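PDB 3LDU: putative methylase from Clostridium difficile, which probably transfers methyl groups to guanine bases of ribosomal RNA and binds GTP in its methyltransferase domain. Local coordinates for residues A[256-270]-A[284-296]. Numbering follows the deposited sequence.
Sequences SKFKIYGYDIDEESI and EYIEFNVGDATQF. With GTP (guanosine-5'-triphosphate), chain B; FMT (formic acid), chain D.
Y285 lays CD1 over one face of the F258 ring, 3.6 Å from F258 CE2, planes 36° apart, while S256 O lies at the Y285 ring edge, in plane. With CG between the backbone N and the carbonyl carbon (chi1 61°), the F258 ring swings nearer to Y285 than CB is. The Y263 ring runs alongside N289, its CD1 3.9 Å from N289 CB, and water 2 sits over one Y263 face and at the Y261 ring edge. That water donates to G262 O and E287 O and accepts from N289 ND2, which also donates to E287 OE2 in the amide plane, fixing the amide's rotation. On the other sheet face, I260 CG1 meets I286 CG1, and I270 CG2 from the helix packs on F288 CB at 3.9 Å. Six backbone bonds join the parallel strands, from I260 N to Y285 O (2.8 Å) through G291 N to D264 O (3.0 Å). At the strand end, the D264 carboxylate accepts from both GTP ribose hydroxyls, O3' on OD1 and O2' on OD2, each at 2.9 Å. Strand 260-264, helix 267-280 and edge strand 286-290 form a beta-alpha-beta unit of the Rossmann-like methyltransferase fold, its nucleotide site at the strands' C-terminal ends.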
ATOM      1  N   SER A 256      -1.686  -9.923 -23.754  1.00 63.18           N
ATOM      2  CA  SER A 256      -2.984 -10.187 -23.140  1.00 61.55           C
ATOM      3  C   SER A 256      -4.049  -9.132 -23.438  1.00 56.41           C
ATOM      4  O   SER A 256      -3.788  -7.927 -23.407  1.00 54.71           O
ATOM      5  CB  SER A 256      -2.842 -10.369 -21.628  1.00 61.85           C
ATOM      6  OG  SER A 256      -2.370 -11.667 -21.329  1.00 62.35           O
ATOM      7  N   LYS A 257      -5.255  -9.601 -23.727  1.00 47.79           N
ATOM      8  CA  LYS A 257      -6.390  -8.715 -23.906  1.00 48.52           C
ATOM      9  C   LYS A 257      -7.527  -9.141 -22.986  1.00 46.07           C
ATOM     10  O   LYS A 257      -7.917 -10.312 -22.952  1.00 42.16           O
ATOM     11  CB  LYS A 257      -6.855  -8.707 -25.361  1.00 54.63           C
ATOM     12  CG  LYS A 257      -5.825  -8.173 -26.347  1.00 63.69           C
ATOM     13  CD  LYS A 257      -6.395  -8.173 -27.759  1.00 73.44           C
ATOM     14  CE  LYS A 257      -5.385  -7.681 -28.784  1.00 78.53           C
ATOM     15  NZ  LYS A 257      -5.948  -7.716 -30.167  1.00 78.82           N
ATOM     16  N   PHE A 258      -8.035  -8.187 -22.219  1.00 36.26           N
ATOM     17  CA  PHE A 258      -9.197  -8.424 -21.385  1.00 29.71           C
ATOM     18  C   PHE A 258      -9.853  -7.087 -21.096  1.00 32.15           C
ATOM     19  O   PHE A 258      -9.278  -6.033 -21.366  1.00 28.91           O
ATOM     20  CB  PHE A 258      -8.816  -9.138 -20.081  1.00 30.08           C
ATOM     21  CG  PHE A 258      -7.846  -8.365 -19.213  1.00 27.05           C
ATOM     22  CD1 PHE A 258      -8.303  -7.539 -18.194  1.00 27.21           C
ATOM     23  CD2 PHE A 258      -6.473  -8.469 -19.414  1.00 27.27           C
ATOM     24  CE1 PHE A 258      -7.410  -6.830 -17.397  1.00 25.05           C
ATOM     25  CE2 PHE A 258      -5.578  -7.767 -18.620  1.00 30.63           C
ATOM     26  CZ  PHE A 258      -6.043  -6.944 -17.610  1.00 28.01           C
ATOM     27  N   LYS A 259     -11.064  -7.142 -20.560  1.00 30.40           N
ATOM     28  CA  LYS A 259     -11.808  -5.945 -20.221  1.00 29.42           C
ATOM     29  C   LYS A 259     -12.453  -6.153 -18.858  1.00 29.24           C
ATOM     30  O   LYS A 259     -13.000  -7.223 -18.582  1.00 31.97           O
ATOM     31  CB  LYS A 259     -12.904  -5.691 -21.256  1.00 40.79           C
ATOM     32  CG  LYS A 259     -13.140  -4.232 -21.595  1.00 48.77           C
ATOM     33  CD  LYS A 259     -12.204  -3.780 -22.708  1.00 53.06           C
ATOM     34  CE  LYS A 259     -12.753  -2.575 -23.449  1.00 53.70           C
ATOM     35  NZ  LYS A 259     -11.741  -2.026 -24.393  1.00 57.65           N
ATOM     36  N   ILE A 260     -12.380  -5.137 -18.009  1.00 22.99           N
ATOM     37  CA  ILE A 260     -13.137  -5.130 -16.763  1.00 23.44           C
ATOM     38  C   ILE A 260     -13.958  -3.840 -16.747  1.00 24.39           C
ATOM     39  O   ILE A 260     -13.685  -2.919 -17.537  1.00 24.15           O
ATOM     40  CB  ILE A 260     -12.211  -5.275 -15.532  1.00 20.13           C
ATOM     41  CG1 ILE A 260     -11.261  -4.084 -15.433  1.00 16.46           C
ATOM     42  CG2 ILE A 260     -11.415  -6.559 -15.638  1.00 22.44           C
ATOM     43  CD1 ILE A 260     -10.181  -4.230 -14.356  1.00 19.29           C
ATOM     44  N   TYR A 261     -14.980  -3.784 -15.893  1.00 18.08           N
ATOM     45  CA  TYR A 261     -15.999  -2.750 -16.024  1.00 17.52           C
ATOM     46  C   TYR A 261     -16.298  -2.023 -14.731  1.00 20.39           C
ATOM     47  O   TYR A 261     -16.400  -2.643 -13.683  1.00 23.13           O
ATOM     48  CB  TYR A 261     -17.307  -3.397 -16.503  1.00 22.03           C
ATOM     49  CG  TYR A 261     -17.174  -4.030 -17.856  1.00 24.97           C
ATOM     50  CD1 TYR A 261     -17.568  -3.346 -18.997  1.00 25.33           C
ATOM     51  CD2 TYR A 261     -16.636  -5.304 -17.998  1.00 29.49           C
ATOM     52  CE1 TYR A 261     -17.434  -3.919 -20.257  1.00 34.30           C
ATOM     53  CE2 TYR A 261     -16.501  -5.884 -19.249  1.00 35.05           C
ATOM     54  CZ  TYR A 261     -16.899  -5.186 -20.371  1.00 39.37           C
ATOM     55  OH  TYR A 261     -16.762  -5.759 -21.615  1.00 45.47           O
ATOM     56  N   GLY A 262     -16.482  -0.708 -14.825  1.00 20.46           N
ATOM     57  CA  GLY A 262     -16.899   0.075 -13.676  1.00 19.46           C
ATOM     58  C   GLY A 262     -18.169   0.843 -13.995  1.00 22.82           C
ATOM     59  O   GLY A 262     -18.353   1.302 -15.130  1.00 23.65           O
ATOM     60  N   TYR A 263     -19.052   0.958 -13.004  1.00 20.65           N
ATOM     61  CA  TYR A 263     -20.226   1.828 -13.092  1.00 19.61           C
ATOM     62  C   TYR A 263     -20.302   2.721 -11.867  1.00 17.40           C
ATOM     63  O   TYR A 263     -19.877   2.326 -10.782  1.00 22.06           O
ATOM     64  CB  TYR A 263     -21.519   1.004 -13.185  1.00 19.76           C
ATOM     65  CG  TYR A 263     -21.513   0.067 -14.357  1.00 20.82           C
ATOM     66  CD1 TYR A 263     -21.891   0.506 -15.616  1.00 23.18           C
ATOM     67  CD2 TYR A 263     -21.108  -1.254 -14.211  1.00 24.61           C
ATOM     68  CE1 TYR A 263     -21.860  -0.336 -16.697  1.00 25.44           C
ATOM     69  CE2 TYR A 263     -21.081  -2.112 -15.290  1.00 25.45           C
ATOM     70  CZ  TYR A 263     -21.467  -1.647 -16.529  1.00 27.98           C
ATOM     71  OH  TYR A 263     -21.440  -2.481 -17.618  1.00 30.26           O
ATOM     72  N   ASP A 264     -20.853   3.921 -12.036  1.00 18.45           N
ATOM     73  CA  ASP A 264     -21.148   4.788 -10.897  1.00 22.27           C
ATOM     74  C   ASP A 264     -22.269   5.730 -11.326  1.00 24.60           C
ATOM     75  O   ASP A 264     -22.431   5.981 -12.517  1.00 24.69           O
ATOM     76  CB  ASP A 264     -19.890   5.583 -10.491  1.00 19.41           C
ATOM     77  CG  ASP A 264     -19.967   6.110  -9.067  1.00 27.03           C
ATOM     78  OD1 ASP A 264     -19.213   5.603  -8.204  1.00 26.39           O
ATOM     79  OD2 ASP A 264     -20.780   7.023  -8.804  1.00 28.90           O
ATOM     80  N   ILE A 265     -23.056   6.234 -10.378  1.00 22.54           N
ATOM     81  CA  ILE A 265     -24.075   7.225 -10.732  1.00 25.76           C
ATOM     82  C   ILE A 265     -23.537   8.658 -10.722  1.00 25.51           C
ATOM     83  O   ILE A 265     -24.229   9.588 -11.151  1.00 24.58           O
ATOM     84  CB  ILE A 265     -25.330   7.151  -9.836  1.00 31.59           C
ATOM     85  CG1 ILE A 265     -24.958   7.423  -8.372  1.00 31.77           C
ATOM     86  CG2 ILE A 265     -26.051   5.815 -10.027  1.00 28.83           C
ATOM     87  CD1 ILE A 265     -26.154   7.515  -7.452  1.00 36.82           C
ATOM     88  N   ASP A 266     -22.313   8.836 -10.220  1.00 27.80           N
ATOM     89  CA  ASP A 266     -21.663  10.146 -10.214  1.00 25.15           C
ATOM     90  C   ASP A 266     -20.887  10.311 -11.523  1.00 24.91           C
ATOM     91  O   ASP A 266     -19.815   9.734 -11.701  1.00 25.09           O
ATOM     92  CB  ASP A 266     -20.726  10.268  -8.994  1.00 25.60           C
ATOM     93  CG  ASP A 266     -20.062  11.653  -8.869  1.00 35.57           C
ATOM     94  OD1 ASP A 266     -19.955  12.386  -9.866  1.00 29.68           O
ATOM     95  OD2 ASP A 266     -19.641  12.009  -7.751  1.00 37.81           O
ATOM     96  N   GLU A 267     -21.446  11.094 -12.433  1.00 25.51           N
ATOM     97  CA  GLU A 267     -20.909  11.234 -13.782  1.00 25.32           C
ATOM     98  C   GLU A 267     -19.500  11.817 -13.760  1.00 26.02           C
ATOM     99  O   GLU A 267     -18.649  11.444 -14.558  1.00 28.54           O
ATOM    100  CB  GLU A 267     -21.831  12.116 -14.615  1.00 32.15           C
ATOM    101  CG  GLU A 267     -21.382  12.270 -16.042  1.00 33.63           C
ATOM    102  CD  GLU A 267     -22.300  13.146 -16.862  1.00 41.18           C
ATOM    103  OE1 GLU A 267     -23.362  13.576 -16.354  1.00 37.60           O
ATOM    104  OE2 GLU A 267     -21.952  13.400 -18.027  1.00 39.97           O
ATOM    105  N   GLU A 268     -19.270  12.749 -12.845  1.00 24.72           N
ATOM    106  CA  GLU A 268     -17.951  13.349 -12.698  1.00 28.52           C
ATOM    107  C   GLU A 268     -16.934  12.292 -12.262  1.00 26.24           C
ATOM    108  O   GLU A 268     -15.797  12.329 -12.699  1.00 27.02           O
ATOM    109  CB  GLU A 268     -18.006  14.507 -11.707  1.00 28.16           C
ATOM    110  CG  GLU A 268     -16.668  15.060 -11.300  1.00 40.38           C
ATOM    111  CD  GLU A 268     -16.802  16.415 -10.645  1.00 53.30           C
ATOM    112  OE1 GLU A 268     -17.859  17.050 -10.825  1.00 52.27           O
ATOM    113  OE2 GLU A 268     -15.850  16.847  -9.960  1.00 64.50           O
ATOM    114  N   SER A 269     -17.356  11.334 -11.433  1.00 23.19           N
ATOM    115  CA  SER A 269     -16.450  10.274 -11.009  1.00 21.84           C
ATOM    116  C   SER A 269     -16.036   9.392 -12.177  1.00 23.85           C
ATOM    117  O   SER A 269     -14.890   8.963 -12.259  1.00 26.26           O
ATOM    118  CB  SER A 269     -17.061   9.433  -9.883  1.00 26.30           C
ATOM    119  OG  SER A 269     -17.066  10.181  -8.682  1.00 31.30           O
ATOM    120  N   ILE A 270     -16.974   9.116 -13.073  1.00 22.06           N
ATOM    121  CA  ILE A 270     -16.667   8.347 -14.277  1.00 25.41           C
ATOM    122  C   ILE A 270     -15.662   9.094 -15.165  1.00 26.32           C
ATOM    123  O   ILE A 270     -14.719   8.495 -15.697  1.00 24.49           O
ATOM    124  CB  ILE A 270     -17.944   8.010 -15.076  1.00 21.96           C
ATOM    125  CG1 ILE A 270     -18.860   7.102 -14.249  1.00 23.76           C
ATOM    126  CG2 ILE A 270     -17.596   7.368 -16.420  1.00 23.81           C
ATOM    127  CD1 ILE A 270     -18.177   5.851 -13.758  1.00 20.39           C
ATOM    128  N   GLU A 284      -6.992   0.763 -21.848  1.00 26.46           N
ATOM    129  CA  GLU A 284      -7.465  -0.208 -22.833  1.00 31.84           C
ATOM    130  C   GLU A 284      -8.118  -1.429 -22.183  1.00 28.63           C
ATOM    131  O   GLU A 284      -8.739  -2.245 -22.861  1.00 29.68           O
ATOM    132  CB  GLU A 284      -6.325  -0.652 -23.751  1.00 36.05           C
ATOM    133  CG  GLU A 284      -5.808   0.439 -24.683  1.00 50.03           C
ATOM    134  CD  GLU A 284      -6.794   0.787 -25.792  1.00 63.38           C
ATOM    135  OE1 GLU A 284      -7.761   0.022 -25.996  1.00 66.10           O
ATOM    136  OE2 GLU A 284      -6.598   1.824 -26.467  1.00 68.18           O
ATOM    137  N   TYR A 285      -7.994  -1.549 -20.865  1.00 25.31           N
ATOM    138  CA  TYR A 285      -8.463  -2.756 -20.179  1.00 24.98           C
ATOM    139  C   TYR A 285      -9.686  -2.499 -19.326  1.00 27.74           C
ATOM    140  O   TYR A 285     -10.241  -3.429 -18.757  1.00 24.90           O
ATOM    141  CB  TYR A 285      -7.351  -3.362 -19.318  1.00 26.29           C
ATOM    142  CG  TYR A 285      -6.107  -3.672 -20.114  1.00 29.75           C
ATOM    143  CD1 TYR A 285      -5.945  -4.903 -20.731  1.00 31.39           C
ATOM    144  CD2 TYR A 285      -5.101  -2.721 -20.270  1.00 29.64           C
ATOM    145  CE1 TYR A 285      -4.817  -5.183 -21.480  1.00 34.28           C
ATOM    146  CE2 TYR A 285      -3.973  -2.994 -21.013  1.00 38.81           C
ATOM    147  CZ  TYR A 285      -3.836  -4.225 -21.613  1.00 38.10           C
ATOM    148  OH  TYR A 285      -2.703  -4.502 -22.345  1.00 40.02           O
ATOM    149  N   ILE A 286     -10.112  -1.240 -19.247  1.00 21.26           N
ATOM    150  CA  ILE A 286     -11.255  -0.898 -18.411  1.00 22.62           C
ATOM    151  C   ILE A 286     -12.268  -0.079 -19.179  1.00 23.48           C
ATOM    152  O   ILE A 286     -11.912   0.824 -19.932  1.00 22.63           O
ATOM    153  CB  ILE A 286     -10.849  -0.065 -17.176  1.00 21.82           C
ATOM    154  CG1 ILE A 286      -9.626  -0.663 -16.501  1.00 20.46           C
ATOM    155  CG2 ILE A 286     -12.009  -0.000 -16.194  1.00 20.72           C
ATOM    156  CD1 ILE A 286      -9.072   0.218 -15.378  1.00 24.41           C
ATOM    157  N   GLU A 287     -13.540  -0.391 -18.980  1.00 21.67           N
ATOM    158  CA  GLU A 287     -14.598   0.445 -19.522  1.00 25.32           C
ATOM    159  C   GLU A 287     -15.446   0.973 -18.364  1.00 23.39           C
ATOM    160  O   GLU A 287     -15.997   0.195 -17.586  1.00 24.06           O
ATOM    161  CB  GLU A 287     -15.448  -0.346 -20.517  1.00 30.61           C
ATOM    162  CG  GLU A 287     -16.646   0.415 -21.029  1.00 39.55           C
ATOM    163  CD  GLU A 287     -17.462  -0.393 -22.024  1.00 42.98           C
ATOM    164  OE1 GLU A 287     -16.858  -0.977 -22.951  1.00 45.71           O
ATOM    165  OE2 GLU A 287     -18.705  -0.433 -21.879  1.00 40.41           O
ATOM    166  N   PHE A 288     -15.516   2.297 -18.249  1.00 23.21           N
ATOM    167  CA  PHE A 288     -16.242   2.971 -17.179  1.00 24.98           C
ATOM    168  C   PHE A 288     -17.479   3.613 -17.791  1.00 25.07           C
ATOM    169  O   PHE A 288     -17.396   4.194 -18.876  1.00 26.05           O
ATOM    170  CB  PHE A 288     -15.402   4.105 -16.586  1.00 22.69           C
ATOM    171  CG  PHE A 288     -14.181   3.658 -15.814  1.00 20.11           C
ATOM    172  CD1 PHE A 288     -14.303   3.122 -14.536  1.00 19.38           C
ATOM    173  CD2 PHE A 288     -12.917   3.841 -16.337  1.00 27.30           C
ATOM    174  CE1 PHE A 288     -13.167   2.741 -13.802  1.00 22.79           C
ATOM    175  CE2 PHE A 288     -11.788   3.471 -15.616  1.00 26.06           C
ATOM    176  CZ  PHE A 288     -11.919   2.915 -14.351  1.00 25.11           C
ATOM    177  N   ASN A 289     -18.610   3.507 -17.100  1.00 23.06           N
ATOM    178  CA  ASN A 289     -19.880   4.078 -17.562  1.00 27.30           C
ATOM    179  C   ASN A 289     -20.724   4.560 -16.389  1.00 27.62           C
ATOM    180  O   ASN A 289     -20.636   4.022 -15.286  1.00 22.55           O
ATOM    181  CB  ASN A 289     -20.702   3.034 -18.327  1.00 32.48           C
ATOM    182  CG  ASN A 289     -20.147   2.740 -19.705  1.00 34.28           C
ATOM    183  OD1 ASN A 289     -20.085   3.620 -20.566  1.00 34.27           O
ATOM    184  ND2 ASN A 289     -19.747   1.489 -19.923  1.00 38.13           N
ATOM    185  N   VAL A 290     -21.557   5.565 -16.629  1.00 25.94           N
ATOM    186  CA  VAL A 290     -22.604   5.880 -15.663  1.00 25.15           C
ATOM    187  C   VAL A 290     -23.568   4.700 -15.622  1.00 28.43           C
ATOM    188  O   VAL A 290     -23.978   4.185 -16.657  1.00 27.47           O
ATOM    189  CB  VAL A 290     -23.343   7.181 -16.036  1.00 27.14           C
ATOM    190  CG1 VAL A 290     -24.534   7.411 -15.114  1.00 23.36           C
ATOM    191  CG2 VAL A 290     -22.381   8.356 -15.964  1.00 31.33           C
ATOM    192  N   GLY A 291     -23.891   4.244 -14.415  1.00 23.74           N
ATOM    193  CA  GLY A 291     -24.812   3.138 -14.230  1.00 27.38           C
ATOM    194  C   GLY A 291     -25.198   3.009 -12.768  1.00 28.80           C
ATOM    195  O   GLY A 291     -24.506   3.523 -11.887  1.00 25.96           O
ATOM    196  N   ASP A 292     -26.312   2.320 -12.521  1.00 24.99           N
ATOM    197  CA  ASP A 292     -26.871   2.115 -11.186  1.00 24.11           C
ATOM    198  C   ASP A 292     -26.633   0.655 -10.765  1.00 26.26           C
ATOM    199  O   ASP A 292     -27.197  -0.261 -11.359  1.00 27.60           O
ATOM    200  CB  ASP A 292     -28.380   2.446 -11.261  1.00 22.06           C
ATOM    201  CG  ASP A 292     -29.108   2.347  -9.918  1.00 26.31           C
ATOM    202  OD1 ASP A 292     -28.519   1.925  -8.899  1.00 26.20           O
ATOM    203  OD2 ASP A 292     -30.314   2.701  -9.901  1.00 28.76           O
ATOM    204  N   ALA A 293     -25.786   0.445  -9.753  1.00 20.45           N
ATOM    205  CA  ALA A 293     -25.444  -0.893  -9.255  1.00 20.59           C
ATOM    206  C   ALA A 293     -26.663  -1.736  -8.864  1.00 21.47           C
ATOM    207  O   ALA A 293     -26.620  -2.963  -8.963  1.00 22.99           O
ATOM    208  CB  ALA A 293     -24.505  -0.781  -8.055  1.00 21.30           C
ATOM    209  N   THR A 294     -27.716  -1.078  -8.381  1.00 26.33           N
ATOM    210  CA  THR A 294     -28.935  -1.789  -7.959  1.00 25.59           C
ATOM    211  C   THR A 294     -29.701  -2.385  -9.135  1.00 24.94           C
ATOM    212  O   THR A 294     -30.615  -3.192  -8.946  1.00 32.53           O
ATOM    213  CB  THR A 294     -29.891  -0.906  -7.109  1.00 27.78           C
ATOM    214  OG1 THR A 294     -30.446   0.132  -7.915  1.00 28.04           O
ATOM    215  CG2 THR A 294     -29.146  -0.296  -5.913  1.00 29.34           C
ATOM    216  N   GLN A 295     -29.329  -1.988 -10.345  1.00 25.56           N
ATOM    217  CA  GLN A 295     -29.945  -2.527 -11.545  1.00 24.39           C
ATOM    218  C   GLN A 295     -28.964  -3.394 -12.303  1.00 24.53           C
ATOM    219  O   GLN A 295     -29.232  -3.776 -13.445  1.00 27.72           O
ATOM    220  CB  GLN A 295     -30.428  -1.400 -12.456  1.00 24.41           C
ATOM    221  CG  GLN A 295     -31.270  -0.379 -11.733  1.00 31.39           C
ATOM    222  CD  GLN A 295     -32.519  -0.991 -11.173  1.00 40.41           C
ATOM    223  OE1 GLN A 295     -33.327  -1.547 -11.919  1.00 35.42           O
ATOM    224  NE2 GLN A 295     -32.693  -0.904  -9.854  1.00 34.53           N
ATOM    225  N   PHE A 296     -27.816  -3.685 -11.697  1.00 27.23           N
ATOM    226  CA  PHE A 296     -26.814  -4.453 -12.424  1.00 30.69           C
ATOM    227  C   PHE A 296     -27.346  -5.849 -12.765  1.00 34.25           C
ATOM    228  O   PHE A 296     -27.921  -6.537 -11.918  1.00 31.97           O
ATOM    229  CB  PHE A 296     -25.459  -4.531 -11.689  1.00 27.50           C
ATOM    230  CG  PHE A 296     -24.441  -5.352 -12.427  1.00 24.34           C
ATOM    231  CD1 PHE A 296     -23.828  -4.851 -13.568  1.00 32.75           C
ATOM    232  CD2 PHE A 296     -24.140  -6.651 -12.017  1.00 29.80           C
ATOM    233  CE1 PHE A 296     -22.908  -5.606 -14.275  1.00 35.01           C
ATOM    234  CE2 PHE A 296     -23.219  -7.413 -12.718  1.00 31.03           C
ATOM    235  CZ  PHE A 296     -22.600  -6.885 -13.852  1.00 32.43           C
TER
HETATM  236  PG  GTP B 383     -12.701   4.644  -5.286  0.70 67.03           P
HETATM  237  O1G GTP B 383     -12.904   3.511  -6.268  0.70 70.63           O
HETATM  238  O2G GTP B 383     -11.353   4.478  -4.639  0.70 65.55           O
HETATM  239  O3G GTP B 383     -12.704   5.983  -5.988  0.70 62.43           O
HETATM  240  O3B GTP B 383     -13.883   4.574  -4.180  0.70 73.72           O
HETATM  241  PB  GTP B 383     -15.059   5.682  -4.183  0.70 99.85           P
HETATM  242  O1B GTP B 383     -14.720   6.715  -3.136  0.70 98.87           O
HETATM  243  O2B GTP B 383     -15.173   6.353  -5.525  0.70102.45           O
HETATM  244  O3A GTP B 383     -16.464   4.993  -3.777  0.70 44.75           O
HETATM  245  PA  GTP B 383     -17.359   5.800  -2.694  0.70 39.98           P
HETATM  246  O1A GTP B 383     -17.396   7.258  -3.099  0.70 59.58           O
HETATM  247  O2A GTP B 383     -16.775   5.664  -1.308  0.70 55.74           O
HETATM  248  O5' GTP B 383     -18.862   5.243  -2.766  0.90 50.49           O
HETATM  249  C5' GTP B 383     -19.131   4.330  -3.782  0.90 48.50           C
HETATM  250  C4' GTP B 383     -19.585   5.109  -5.011  0.90 43.60           C
HETATM  251  O4' GTP B 383     -20.847   4.592  -5.332  0.90 43.80           O
HETATM  252  C3' GTP B 383     -19.783   6.619  -4.853  0.90 34.80           C
HETATM  253  O3' GTP B 383     -18.952   7.260  -5.797  0.90 32.86           O
HETATM  254  C2' GTP B 383     -21.244   6.896  -5.199  0.90 35.36           C
HETATM  255  O2' GTP B 383     -21.403   7.928  -6.152  0.90 33.59           O
HETATM  256  C1' GTP B 383     -21.650   5.609  -5.873  0.90 36.80           C
HETATM  257  N9  GTP B 383     -23.042   5.185  -5.680  0.90 29.38           N
HETATM  258  C8  GTP B 383     -23.931   5.420  -4.664  0.90 30.85           C
HETATM  259  N7  GTP B 383     -25.085   4.772  -4.977  0.90 34.27           N
HETATM  260  C5  GTP B 383     -24.930   4.147  -6.173  0.90 33.33           C
HETATM  261  C6  GTP B 383     -25.771   3.359  -6.952  0.90 38.65           C
HETATM  262  O6  GTP B 383     -26.931   3.103  -6.593  0.90 36.72           O
HETATM  263  N1  GTP B 383     -25.282   2.863  -8.142  0.90 34.03           N
HETATM  264  C2  GTP B 383     -23.991   3.137  -8.557  0.90 32.61           C
HETATM  265  N2  GTP B 383     -23.566   2.624  -9.700  0.90 30.66           N
HETATM  266  N3  GTP B 383     -23.143   3.933  -7.791  0.90 25.23           N
HETATM  267  C4  GTP B 383     -23.636   4.408  -6.618  0.90 33.81           C
HETATM  268  C   FMT D 385     -13.212 -10.053 -20.725  1.00 63.68           C
HETATM  269  O1  FMT D 385     -14.039 -10.664 -20.049  1.00 64.37           O
HETATM  270  O2  FMT D 385     -12.071  -9.796 -20.342  1.00 62.05           O
HETATM  271  O   HOH W   1      -7.844  -5.316 -23.782  1.00 47.10           O
HETATM  272  O   HOH W   2     -18.854  -0.189 -17.585  1.00 28.65           O